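Long-range contacts in polymeric immunoglobulin receptor (Mus musculus, PDB 4NOF), which probably binds polymeric immunoglobulins and carries them across epithelial cells, its released extracellular part being known as secretory component: residues H11-D16 with K104-Q109; A64-K69 with F76-S81. All coordinates share one frame; numbering follows the deposited sequence. Where two conformers were deposited one is given.

Interaction 1 (H11-D16 with K104-Q109)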
ATOM      1  N   HIS A  11       7.868  -3.160  -6.310  1.00 20.14           N
ATOM      2  CA  HIS A  11       7.006  -4.250  -6.757  1.00 21.90           C
ATOM      3  C   HIS A  11       5.867  -3.663  -7.577  1.00 20.58           C
ATOM      4  O   HIS A  11       5.078  -2.876  -7.066  1.00 18.51           O
ATOM      5  CB  HIS A  11       6.442  -5.027  -5.576  1.00 23.56           C
ATOM      6  CG  HIS A  11       5.778  -6.325  -5.961  1.00 29.47           C
ATOM      7  ND1 HIS A  11       6.232  -7.550  -5.518  1.00 37.91           N
ATOM      8  CD2 HIS A  11       4.701  -6.584  -6.742  1.00 30.60           C
ATOM      9  CE1 HIS A  11       5.459  -8.509  -6.009  1.00 37.47           C
ATOM     10  NE2 HIS A  11       4.527  -7.949  -6.759  1.00 35.66           N
ATOM     11  N   VAL A  12       5.756  -4.093  -8.831  1.00 18.81           N
ATOM     12  CA  VAL A  12       4.717  -3.622  -9.723  1.00 20.67           C
ATOM     13  C   VAL A  12       3.550  -4.609  -9.759  1.00 20.37           C
ATOM     14  O   VAL A  12       3.747  -5.813  -9.922  1.00 22.74           O
ATOM     15  CB  VAL A  12       5.256  -3.448 -11.168  1.00 22.90           C
ATOM     16  CG1 VAL A  12       4.159  -2.955 -12.085  1.00 22.85           C
ATOM     17  CG2 VAL A  12       6.403  -2.444 -11.178  1.00 24.98           C
ATOM     18  N   TYR A  13       2.337  -4.081  -9.590  1.00 18.74           N
ATOM     19  CA  TYR A  13       1.083  -4.793  -9.756  1.00 18.40           C
ATOM     20  C   TYR A  13       0.324  -4.190 -10.951  1.00 19.67           C
ATOM     21  O   TYR A  13       0.207  -2.983 -11.073  1.00 18.74           O
ATOM     22  CB  TYR A  13       0.208  -4.618  -8.500  1.00 18.57           C
ATOM     23  CG  TYR A  13       0.783  -5.210  -7.236  1.00 18.48           C
ATOM     24  CD1 TYR A  13       1.598  -4.474  -6.409  1.00 18.90           C
ATOM     25  CD2 TYR A  13       0.514  -6.527  -6.871  1.00 20.00           C
ATOM     26  CE1 TYR A  13       2.105  -5.000  -5.245  1.00 18.89           C
ATOM     27  CE2 TYR A  13       1.032  -7.071  -5.702  1.00 20.35           C
ATOM     28  CZ  TYR A  13       1.827  -6.296  -4.890  1.00 20.00           C
ATOM     29  OH  TYR A  13       2.359  -6.816  -3.727  1.00 20.35           O
ATOM     30  N   THR A  14      -0.206  -5.040 -11.831  1.00 19.24           N
ATOM     31  CA  THR A  14      -0.897  -4.581 -13.023  1.00 20.11           C
ATOM     32  C   THR A  14      -2.298  -5.200 -12.991  1.00 20.67           C
ATOM     33  O   THR A  14      -2.440  -6.436 -12.899  1.00 21.79           O
ATOM     34  CB  THR A  14      -0.135  -5.024 -14.306  1.00 22.55           C
ATOM     35  OG1 THR A  14       1.184  -4.479 -14.313  1.00 27.00           O
ATOM     36  CG2 THR A  14      -0.835  -4.561 -15.563  1.00 23.80           C
ATOM     37  N   LYS A  15      -3.318  -4.357 -12.981  1.00 19.61           N
ATOM     38  CA  LYS A  15      -4.694  -4.800 -12.873  1.00 20.69           C
ATOM     39  C   LYS A  15      -5.608  -4.027 -13.827  1.00 21.38           C
ATOM     40  O   LYS A  15      -5.385  -2.862 -14.121  1.00 20.82           O
ATOM     41  CB  LYS A  15      -5.208  -4.605 -11.460  1.00 22.84           C
ATOM     42  CG  LYS A  15      -4.536  -5.460 -10.396  1.00 24.44           C
ATOM     43  CD  LYS A  15      -4.846  -6.948 -10.521  1.00 28.31           C
ATOM     44  CE  LYS A  15      -3.948  -7.756  -9.603  1.00 32.89           C
ATOM     45  NZ  LYS A  15      -4.236  -9.216  -9.675  1.00 36.17           N
ATOM     46  N   ASP A  16      -6.648  -4.692 -14.299  1.00 23.81           N
ATOM     47  CA  ASP A  16      -7.703  -4.003 -15.050  1.00 24.24           C
ATOM     48  C   ASP A  16      -8.602  -3.153 -14.156  1.00 22.48           C
ATOM     49  O   ASP A  16      -8.841  -3.467 -12.998  1.00 22.64           O
ATOM     50  CB  ASP A  16      -8.586  -5.043 -15.746  1.00 25.44           C
ATOM     51  CG  ASP A  16      -7.949  -5.635 -16.971  1.00 31.31           C
ATOM     52  OD1 ASP A  16      -6.839  -5.200 -17.389  1.00 29.71           O
ATOM     53  OD2 ASP A  16      -8.613  -6.540 -17.543  1.00 33.87           O
ATOM     54  N   LYS A 104       8.358  -0.416   1.844  1.00 19.04           N
ATOM     55  CA  LYS A 104       8.363  -1.156   0.598  1.00 18.68           C
ATOM     56  C   LYS A 104       7.706  -0.277  -0.471  1.00 17.86           C
ATOM     57  O   LYS A 104       6.569   0.206  -0.287  1.00 16.66           O
ATOM     58  CB  LYS A 104       7.599  -2.479   0.730  1.00 20.86           C
ATOM     59  CG  LYS A 104       7.436  -3.292  -0.565  1.00 22.48           C
ATOM     60  CD  LYS A 104       8.747  -3.835  -1.072  1.00 25.02           C
ATOM     61  CE  LYS A 104       8.576  -4.396  -2.471  1.00 26.65           C
ATOM     62  NZ  LYS A 104       9.870  -4.916  -3.015  1.00 30.74           N
ATOM     63  N   ASN A 105       8.416  -0.072  -1.576  1.00 16.57           N
ATOM     64  CA  ASN A 105       7.877   0.653  -2.693  1.00 15.72           C
ATOM     65  C   ASN A 105       7.001  -0.260  -3.584  1.00 16.19           C
ATOM     66  O   ASN A 105       7.422  -1.354  -3.960  1.00 16.99           O
ATOM     67  CB  ASN A 105       9.023   1.264  -3.536  1.00 16.52           C
ATOM     68  CG  ASN A 105       9.781   2.329  -2.778  1.00 18.53           C
ATOM     69  OD1 ASN A 105       9.187   3.292  -2.293  1.00 19.65           O
ATOM     70  ND2 ASN A 105      11.081   2.163  -2.671  1.00 18.16           N
ATOM     71  N   VAL A 106       5.847   0.265  -3.988  1.00 16.14           N
ATOM     72  CA  VAL A 106       4.846  -0.423  -4.758  1.00 17.36           C
ATOM     73  C   VAL A 106       4.363   0.477  -5.892  1.00 16.75           C
ATOM     74  O   VAL A 106       4.229   1.701  -5.722  1.00 17.17           O
ATOM     75  CB  VAL A 106       3.636  -0.764  -3.848  1.00 18.22           C
ATOM     76  CG1 VAL A 106       2.457  -1.283  -4.653  1.00 18.67           C
ATOM     77  CG2 VAL A 106       4.072  -1.777  -2.783  1.00 18.94           C
ATOM     78  N   ASP A 107       4.152  -0.099  -7.078  1.00 15.94           N
ATOM     79  CA  ASP A 107       3.608   0.648  -8.211  1.00 16.59           C
ATOM     80  C   ASP A 107       2.378  -0.100  -8.695  1.00 17.24           C
ATOM     81  O   ASP A 107       2.448  -1.307  -8.961  1.00 19.41           O
ATOM     82  CB  ASP A 107       4.648   0.741  -9.336  1.00 18.43           C
ATOM     83  CG  ASP A 107       4.328   1.765 -10.385  1.00 22.37           C
ATOM     84  OD1 ASP A 107       3.307   2.481 -10.345  1.00 22.41           O
ATOM     85  OD2 ASP A 107       5.177   1.897 -11.294  1.00 26.76           O
ATOM     86  N   LEU A 108       1.241   0.592  -8.699  1.00 16.27           N
ATOM     87  CA  LEU A 108       0.006   0.048  -9.211  0.50 15.56           C
ATOM     88  C   LEU A 108      -0.258   0.605 -10.604  1.00 15.77           C
ATOM     89  O   LEU A 108      -0.376   1.800 -10.807  1.00 16.70           O
ATOM     90  CB  LEU A 108      -1.154   0.376  -8.269  0.50 15.41           C
ATOM     91  CG  LEU A 108      -2.486  -0.217  -8.682  0.50 14.89           C
ATOM     92  CD1 LEU A 108      -2.403  -1.731  -8.820  0.50 14.69           C
ATOM     93  CD2 LEU A 108      -3.545   0.185  -7.656  0.50 15.46           C
ATOM     94  N   GLN A 109      -0.313  -0.286 -11.579  1.00 16.02           N
ATOM     95  CA  GLN A 109      -0.709   0.066 -12.933  1.00 16.86           C
ATOM     96  C   GLN A 109      -2.132  -0.430 -13.125  1.00 15.90           C
ATOM     97  O   GLN A 109      -2.427  -1.616 -12.901  1.00 17.51           O
ATOM     98  CB  GLN A 109       0.265  -0.573 -13.940  1.00 18.50           C
ATOM     99  CG  GLN A 109      -0.165  -0.346 -15.391  1.00 20.13           C
ATOM    100  CD  GLN A 109       0.860  -0.898 -16.385  1.00 22.86           C
ATOM    101  OE1 GLN A 109       0.815  -2.073 -16.759  1.00 27.20           O
ATOM    102  NE2 GLN A 109       1.790  -0.053 -16.783  1.00 20.62           N
TER
HETATM  103  O   HOH W   1       9.470  -6.587  -5.201  1.00 41.07           O
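The parallel edge pairing of the V-set immunoglobulin fold, strand A' on strand G, joins H11-D16 to K104-Q109, with N-to-C directions only 21° apart. Five backbone hydrogen bonds hold it, passing between alternate residues of 11-15 and the carbonyl and amide groups of N105, D107 and Q109. The central bonds are short: Y13 N to D107 O measures 2.8 Å, and Q109 N to Y13 O is likewise 2.8 Å and almost straight at 175°. On the face carrying H11, Y13 and V106, with CG of Y13 beside its own backbone N (chi1 -64°), the V106 methyl CG1 reaches the edge of the tyrosine ring, 3.7 Å from Y13 CD1. H11 CD2 lies over one face of that ring, near the rim. Near the start of the pair K104 bends so that its CE meets H11 CB at 3.8 Å; its NZ is hydrogen-bonded to D9 O and to a water (2.8 Å from NZ), which also takes a weak bond from H11 ND1. On the other face T14 and Q109 run side by side: OE1 of Q109 sits 3.2 Å from T14 CG2, while its bond with T14 OG1 is weak. Strand 102-111 is bonded on its far side to strand 89-95, V106 pairing with Y91, and strand 21-26 packs on the sheet face carrying Y13, V21 touching the Y13 side chain and E24 N bonded to Y13 OH.

Interaction 2 (A64-K69 with F76-S81)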
ATOM      1  N   ALA A  64     -10.691  -0.347   0.786  1.00 21.20           N
ATOM      2  CA  ALA A  64      -9.384  -0.708   1.266  1.00 19.73           C
ATOM      3  C   ALA A  64      -9.504  -1.434   2.604  1.00 20.24           C
ATOM      4  O   ALA A  64     -10.272  -1.038   3.472  1.00 21.12           O
ATOM      5  CB  ALA A  64      -8.497   0.527   1.420  1.00 21.34           C
ATOM      6  N   LYS A  65      -8.740  -2.500   2.755  1.00 19.00           N
ATOM      7  CA  LYS A  65      -8.709  -3.221   4.013  0.50 19.27           C
ATOM      8  C   LYS A  65      -7.276  -3.645   4.280  1.00 17.85           C
ATOM      9  O   LYS A  65      -6.541  -4.070   3.357  1.00 18.63           O
ATOM     10  CB  LYS A  65      -9.632  -4.432   3.958  0.50 21.59           C
ATOM     11  CG  LYS A  65     -11.110  -4.085   3.771  0.50 24.39           C
ATOM     12  CD  LYS A  65     -11.694  -3.379   4.993  0.50 27.50           C
ATOM     13  CE  LYS A  65     -13.177  -3.039   4.837  0.50 30.12           C
ATOM     14  NZ  LYS A  65     -13.503  -2.260   3.601  0.50 33.41           N
ATOM     15  N   LEU A  66      -6.874  -3.492   5.536  1.00 15.76           N
ATOM     16  CA  LEU A  66      -5.527  -3.807   5.971  1.00 15.63           C
ATOM     17  C   LEU A  66      -5.603  -4.974   6.949  1.00 16.20           C
ATOM     18  O   LEU A  66      -6.369  -4.912   7.907  1.00 16.80           O
ATOM     19  CB  LEU A  66      -4.895  -2.609   6.661  1.00 16.68           C
ATOM     20  CG  LEU A  66      -3.401  -2.639   6.936  1.00 16.64           C
ATOM     21  CD1 LEU A  66      -2.780  -1.241   7.072  1.00 18.43           C
ATOM     22  CD2 LEU A  66      -3.107  -3.419   8.227  1.00 18.11           C
ATOM     23  N   PHE A  67      -4.826  -6.014   6.691  1.00 14.90           N
ATOM     24  CA  PHE A  67      -4.891  -7.226   7.537  1.00 15.07           C
ATOM     25  C   PHE A  67      -3.577  -7.982   7.498  1.00 16.29           C
ATOM     26  O   PHE A  67      -2.699  -7.713   6.666  1.00 15.81           O
ATOM     27  CB  PHE A  67      -6.039  -8.116   7.082  1.00 16.12           C
ATOM     28  CG  PHE A  67      -5.957  -8.530   5.634  1.00 17.72           C
ATOM     29  CD1 PHE A  67      -6.493  -7.729   4.637  1.00 18.36           C
ATOM     30  CD2 PHE A  67      -5.329  -9.708   5.265  1.00 17.46           C
ATOM     31  CE1 PHE A  67      -6.407  -8.103   3.300  1.00 21.46           C
ATOM     32  CE2 PHE A  67      -5.266 -10.093   3.950  1.00 18.32           C
ATOM     33  CZ  PHE A  67      -5.782  -9.299   2.958  1.00 19.36           C
ATOM     34  N   MET A  68      -3.480  -8.936   8.409  1.00 15.76           N
ATOM     35  CA  MET A  68      -2.427  -9.938   8.406  1.00 16.27           C
ATOM     36  C   MET A  68      -3.039 -11.344   8.226  1.00 16.91           C
ATOM     37  O   MET A  68      -4.259 -11.490   8.150  1.00 15.93           O
ATOM     38  CB  MET A  68      -1.564  -9.793   9.646  1.00 17.63           C
ATOM     39  CG  MET A  68      -0.693  -8.531   9.621  1.00 18.11           C
ATOM     40  SD  MET A  68       0.301  -8.213  11.067  1.00 21.09           S
ATOM     41  CE  MET A  68       1.632  -9.404  10.835  1.00 20.71           C
ATOM     42  N   LYS A  69      -2.183 -12.349   8.041  1.00 19.56           N
ATOM     43  CA  LYS A  69      -2.649 -13.710   7.765  1.00 23.32           C
ATOM     44  C   LYS A  69      -1.940 -14.701   8.657  1.00 23.69           C
ATOM     45  O   LYS A  69      -0.738 -14.620   8.843  1.00 23.98           O
ATOM     46  CB  LYS A  69      -2.344 -14.118   6.341  1.00 27.13           C
ATOM     47  CG  LYS A  69      -3.135 -13.400   5.270  1.00 29.94           C
ATOM     48  CD  LYS A  69      -4.553 -13.905   5.135  1.00 35.31           C
ATOM     49  CE  LYS A  69      -4.599 -15.229   4.382  1.00 39.88           C
ATOM     50  NZ  LYS A  69      -5.977 -15.521   3.910  1.00 45.64           N
ATOM     51  N   PHE A  76       2.234  -7.556   6.234  1.00 17.09           N
ATOM     52  CA  PHE A  76       0.832  -7.185   6.227  1.00 15.71           C
ATOM     53  C   PHE A  76       0.371  -6.937   4.816  1.00 15.60           C
ATOM     54  O   PHE A  76       1.177  -6.877   3.863  1.00 17.14           O
ATOM     55  CB  PHE A  76       0.479  -6.024   7.165  1.00 15.11           C
ATOM     56  CG  PHE A  76       1.004  -4.678   6.738  1.00 15.29           C
ATOM     57  CD1 PHE A  76       2.285  -4.270   7.097  1.00 16.06           C
ATOM     58  CD2 PHE A  76       0.177  -3.768   6.035  1.00 14.89           C
ATOM     59  CE1 PHE A  76       2.754  -3.003   6.724  1.00 15.63           C
ATOM     60  CE2 PHE A  76       0.652  -2.496   5.679  1.00 15.53           C
ATOM     61  CZ  PHE A  76       1.948  -2.132   6.018  1.00 15.16           C
ATOM     62  N   TYR A  77      -0.945  -6.857   4.671  1.00 14.89           N
ATOM     63  CA  TYR A  77      -1.568  -6.787   3.368  1.00 14.94           C
ATOM     64  C   TYR A  77      -2.564  -5.662   3.339  1.00 14.95           C
ATOM     65  O   TYR A  77      -3.209  -5.370   4.337  1.00 16.63           O
ATOM     66  CB  TYR A  77      -2.270  -8.074   2.995  1.00 16.70           C
ATOM     67  CG  TYR A  77      -1.388  -9.291   3.019  1.00 18.74           C
ATOM     68  CD1 TYR A  77      -0.618  -9.638   1.902  1.00 20.27           C
ATOM     69  CD2 TYR A  77      -1.261 -10.048   4.173  1.00 19.75           C
ATOM     70  CE1 TYR A  77       0.212 -10.770   1.928  1.00 22.45           C
ATOM     71  CE2 TYR A  77      -0.418 -11.179   4.202  1.00 22.75           C
ATOM     72  CZ  TYR A  77       0.297 -11.529   3.087  1.00 23.05           C
ATOM     73  OH  TYR A  77       1.133 -12.654   3.130  1.00 28.79           O
ATOM     74  N   VAL A  78      -2.657  -5.014   2.179  1.00 15.09           N
ATOM     75  CA  VAL A  78      -3.754  -4.094   1.906  1.00 15.85           C
ATOM     76  C   VAL A  78      -4.474  -4.487   0.634  1.00 15.15           C
ATOM     77  O   VAL A  78      -3.869  -4.543  -0.437  1.00 16.35           O
ATOM     78  CB  VAL A  78      -3.272  -2.632   1.794  1.00 15.43           C
ATOM     79  CG1 VAL A  78      -4.446  -1.723   1.504  1.00 16.39           C
ATOM     80  CG2 VAL A  78      -2.571  -2.213   3.084  1.00 16.57           C
ATOM     81  N   ASN A  79      -5.753  -4.828   0.757  1.00 15.88           N
ATOM     82  CA  ASN A  79      -6.544  -5.109  -0.414  1.00 17.96           C
ATOM     83  C   ASN A  79      -7.228  -3.849  -0.818  1.00 18.08           C
ATOM     84  O   ASN A  79      -7.831  -3.197   0.011  1.00 18.00           O
ATOM     85  CB  ASN A  79      -7.585  -6.212  -0.186  1.00 19.81           C
ATOM     86  CG  ASN A  79      -8.297  -6.592  -1.485  1.00 22.65           C
ATOM     87  OD1 ASN A  79      -9.375  -6.106  -1.741  1.00 25.28           O
ATOM     88  ND2 ASN A  79      -7.647  -7.373  -2.334  1.00 22.94           N
ATOM     89  N   ILE A  80      -7.128  -3.492  -2.092  1.00 17.10           N
ATOM     90  CA  ILE A  80      -7.910  -2.398  -2.629  1.00 16.56           C
ATOM     91  C   ILE A  80      -8.806  -2.927  -3.720  1.00 17.66           C
ATOM     92  O   ILE A  80      -8.325  -3.507  -4.695  1.00 17.65           O
ATOM     93  CB  ILE A  80      -7.035  -1.244  -3.185  1.00 17.44           C
ATOM     94  CG1 ILE A  80      -6.067  -0.716  -2.125  1.00 18.53           C
ATOM     95  CG2 ILE A  80      -7.900  -0.102  -3.680  1.00 17.00           C
ATOM     96  CD1 ILE A  80      -4.989   0.142  -2.693  1.00 19.53           C
ATOM     97  N   SER A  81     -10.103  -2.742  -3.533  1.00 18.56           N
ATOM     98  CA  SER A  81     -11.086  -3.225  -4.516  1.00 19.90           C
ATOM     99  C   SER A  81     -11.650  -2.105  -5.403  1.00 19.85           C
ATOM    100  O   SER A  81     -11.462  -0.929  -5.146  1.00 19.48           O
ATOM    101  CB  SER A  81     -12.215  -3.933  -3.791  1.00 21.22           C
ATOM    102  OG  SER A  81     -12.898  -3.051  -2.939  1.00 23.50           O
TER
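F67 and Y77 meet across the antiparallel hairpin A64-K69 with F76-S81, but their rings scarcely overlap. The planes differ by 25° and the centroids of the F67 and Y77 rings lie 5.7 Å apart. What covers the F67 face is Y77 CB, 3.9 Å from the F67 ring centroid and 21° off its normal, a CH-pi contact. A chi1 of 57° sets CG of F67 between its backbone N and carbonyl carbon, and the ring lies with one face against Y77 CB. N79 CB approaches the same ring at its edge, 4.1 Å from CE1 of F67. K69 crosses Y77 at about a right angle, its CG 3.7 Å from Y77 CE2. On the opposite face L66 CG touches V78 CG2. L66 CG also meets F76 CD2 at 3.9 Å, and M68 CG rests on F76 CB at 3.7 Å. Beneath the side chains F67 and Y77 are a hydrogen-bonded pair, Y77 N to F67 O being 2.8 Å; K65 and N79 form the next such pair. An alanine in place of F67 would probably take the CH-pi face from Y77 CB and leave N79 CB without the ring edge beside it. Farther out, N79 ND2 is held by T22 OG1 and N20 OD1, while F76 packs on C25 and V78 on L38 and I50. The chemistry thus divides: F76 and V78 are buried and reach into the domain interior, with L66 lying against them at its margin, whereas F67, Y77 and N79 form a face that mixes aromatic and amide groups.

The two contacts lie in opposite sheets of the immunoglobulin sandwich, interaction 1 in the mixed sheet and interaction 2 in the three-stranded one. Their centres are 14 Å apart and their nearest atoms about 5 Å, without touching. Strand 21-26 mediates between them: I23 meets V106 of interaction 1 and I80 of interaction 2, and the backbone N of E24 is hydrogen-bonded to the Y13 hydroxyl, while Y77 touches the same residue. The disulfide C25-C93 adds a covalent bridge, with F76 against C25 and K104 against C93. Interaction 2 falls within the chain span that interaction 1 closes. A bound N-acetylglucosamine lies about 4 Å from the K15 side chain and about 6 Å from that of N79.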